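Local coordinates for protein putative D-glycero-D-manno-heptose 7-phosphate kinase (Campylobacter jejuni subsp. jejuni, PDB 4N3O) that phosphorylates D-glycero-alpha-D-manno-heptose 7-phosphate at C-1 with ATP, giving the 1,7-bisphosphate, an early step in making capsule polysaccharide, at residues V35-I40 with G171-E176. Sequence-based numbering, arbitrary orientation.
Sequences VLNATI and GFNFME
A38 sets its methyl group squarely over the ring of F172: A38 CB lies 3.7 Å from the ring centroid and 3° off the normal, a CH-pi contact in which the small methyl rests over the centre of the flat aromatic face. With CG of F172 anti to its carbonyl carbon (chi1 -81°), the ring lies against the A38 methyl. F332 meets the same ring edge-to-face, and L17 packs against both A38 and F172. Further along this face L36 and F174 cross at about a right angle, L36 CD1 reaching F174 CD2 at 4.1 Å; residues of helix 236-248, M243 and L247 against L36, A240 and K244 against F174, cover the pair. On the other face V35 CG1 lies alongside M175 CB, 3.6 Å away, while the extended selenomethionine chain crosses N37 at about a right angle and M175 CE lies 3.7 Å from N37 OD1. The amide planes of N37 and N173 stand 83° apart; one water joins them, donating to N37 OD1 and G171 O and accepting from N173 ND2. Between the two faces, paired backbone bonds link V35 with M175 and N37 with N173; M175 N to V35 O is short and almost straight (2.7 Å). The pairing ends at G171, whose O takes the N-H of T39 from above the carbonyl plane and whose N donates to T39 OG1 (2.9 Å), a hydroxyl also bonded to T333. The strands thus form an antiparallel pair in the mixed sheet of a GHMP kinase, strand 31-40 lying between 6-21 and 172-178. The face with N37 and N173 brings the N37 side chain close to those of R14 and D163, by similarity the transition-state stabiliser and the proton acceptor, consistent with a sheet wall beside the catalytic site.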
loop_
_atom_site.group_PDB
_atom_site.type_symbol
_atom_site.label_atom_id
_atom_site.label_comp_id
_atom_site.label_asym_id
_atom_site.label_seq_id
_atom_site.Cartn_x
_atom_site.Cartn_y
_atom_site.Cartn_z
ATOM N N VAL A 35 15.078 12.160 -15.073
ATOM C CA VAL A 35 13.788 11.882 -14.500
ATOM C C VAL A 35 14.044 11.010 -13.263
ATOM O O VAL A 35 14.951 10.153 -13.250
ATOM C CB VAL A 35 12.807 11.217 -15.510
ATOM C CG1 VAL A 35 13.311 9.863 -15.963
ATOM C CG2 VAL A 35 11.424 11.056 -14.900
ATOM N N LEU A 36 13.290 11.289 -12.205
ATOM C CA LEU A 36 13.361 10.520 -10.981
ATOM C C LEU A 36 11.980 9.997 -10.769
ATOM O O LEU A 36 11.064 10.786 -10.532
ATOM C CB LEU A 36 13.744 11.388 -9.789
ATOM C CG LEU A 36 13.586 10.720 -8.415
ATOM C CD1 LEU A 36 14.508 9.525 -8.289
ATOM C CD2 LEU A 36 13.836 11.687 -7.278
ATOM N N ASN A 37 11.805 8.680 -10.887
ATOM C CA ASN A 37 10.499 8.098 -10.637
ATOM C C ASN A 37 10.603 7.001 -9.594
ATOM O O ASN A 37 11.708 6.605 -9.179
ATOM C CB ASN A 37 9.837 7.635 -11.917
ATOM C CG ASN A 37 10.679 6.665 -12.668
ATOM O OD1 ASN A 37 11.375 5.837 -12.070
ATOM N ND2 ASN A 37 10.627 6.743 -13.994
ATOM N N ALA A 38 9.446 6.543 -9.142
ATOM C CA ALA A 38 9.403 5.568 -8.077
ATOM C C ALA A 38 8.119 4.797 -8.170
ATOM O O ALA A 38 7.069 5.385 -8.359
ATOM C CB ALA A 38 9.488 6.283 -6.736
ATOM N N THR A 39 8.202 3.481 -8.047
ATOM C CA THR A 39 6.995 2.666 -8.118
ATOM C C THR A 39 6.180 2.813 -6.879
ATOM O O THR A 39 6.721 3.064 -5.791
ATOM C CB THR A 39 7.314 1.185 -8.355
ATOM O OG1 THR A 39 8.293 0.741 -7.415
ATOM C CG2 THR A 39 7.856 0.983 -9.758
ATOM N N ILE A 40 4.866 2.665 -7.035
ATOM C CA ILE A 40 3.941 2.769 -5.914
ATOM C C ILE A 40 2.998 1.588 -5.833
ATOM O O ILE A 40 2.873 0.824 -6.777
ATOM C CB ILE A 40 3.162 4.074 -5.948
ATOM C CG1 ILE A 40 2.425 4.237 -7.280
ATOM C CG2 ILE A 40 4.112 5.230 -5.733
ATOM C CD1 ILE A 40 1.546 5.474 -7.314
ATOM N N GLY A 171 11.154 0.232 -7.466
ATOM C CA GLY A 171 11.942 1.050 -6.574
ATOM C C GLY A 171 12.069 2.482 -7.097
ATOM O O GLY A 171 11.275 2.942 -7.920
ATOM N N PHE A 172 13.067 3.185 -6.585
ATOM C CA PHE A 172 13.370 4.529 -7.013
ATOM C C PHE A 172 14.391 4.385 -8.098
ATOM O O PHE A 172 15.364 3.656 -7.940
ATOM C CB PHE A 172 13.947 5.339 -5.868
ATOM C CG PHE A 172 12.919 5.898 -4.930
ATOM C CD1 PHE A 172 12.118 5.072 -4.186
ATOM C CD2 PHE A 172 12.802 7.255 -4.766
ATOM C CE1 PHE A 172 11.171 5.594 -3.327
ATOM C CE2 PHE A 172 11.874 7.782 -3.902
ATOM C CZ PHE A 172 11.047 6.956 -3.193
ATOM N N ASN A 173 14.160 5.057 -9.219
ATOM C CA ASN A 173 15.072 5.003 -10.345
ATOM C C ASN A 173 15.361 6.400 -10.823
ATOM O O ASN A 173 14.443 7.176 -11.083
ATOM C CB ASN A 173 14.464 4.198 -11.491
ATOM C CG ASN A 173 14.315 2.727 -11.157
ATOM O OD1 ASN A 173 15.302 2.022 -10.971
ATOM N ND2 ASN A 173 13.072 2.249 -11.110
ATOM N N PHE A 174 16.641 6.726 -10.898
ATOM C CA PHE A 174 17.070 8.011 -11.385
ATOM C C PHE A 174 17.585 7.753 -12.779
ATOM O O PHE A 174 18.530 6.990 -12.952
ATOM C CB PHE A 174 18.177 8.584 -10.519
ATOM C CG PHE A 174 18.465 10.021 -10.808
ATOM C CD1 PHE A 174 19.283 10.382 -11.864
ATOM C CD2 PHE A 174 17.916 11.016 -10.021
ATOM C CE1 PHE A 174 19.555 11.713 -12.125
ATOM C CE2 PHE A 174 18.178 12.343 -10.279
ATOM C CZ PHE A 174 18.997 12.691 -11.335
HETATM N N MSE A 175 16.969 8.382 -13.767
HETATM C CA MSE A 175 17.351 8.147 -15.147
HETATM C C MSE A 175 17.913 9.372 -15.798
HETATM O O MSE A 175 17.326 10.458 -15.732
HETATM C CB MSE A 175 16.119 7.619 -15.852
HETATM C CG MSE A 175 15.483 6.589 -14.911
HETATM SE SE MSE A 175 14.191 5.575 -15.941
HETATM C CE MSE A 175 13.514 4.268 -14.661
ATOM N N GLU A 176 19.080 9.195 -16.416
ATOM C CA GLU A 176 19.774 10.266 -17.118
ATOM C C GLU A 176 19.743 9.985 -18.603
ATOM O O GLU A 176 19.924 8.847 -19.040
ATOM C CB GLU A 176 21.195 10.423 -16.580
ATOM C CG GLU A 176 21.188 11.106 -15.219
ATOM C CD GLU A 176 22.467 10.921 -14.438
ATOM O OE1 GLU A 176 23.096 11.944 -14.066
ATOM O OE2 GLU A 176 22.845 9.746 -14.209
HETATM O O HOH W 1 10.716 3.524 -10.801
#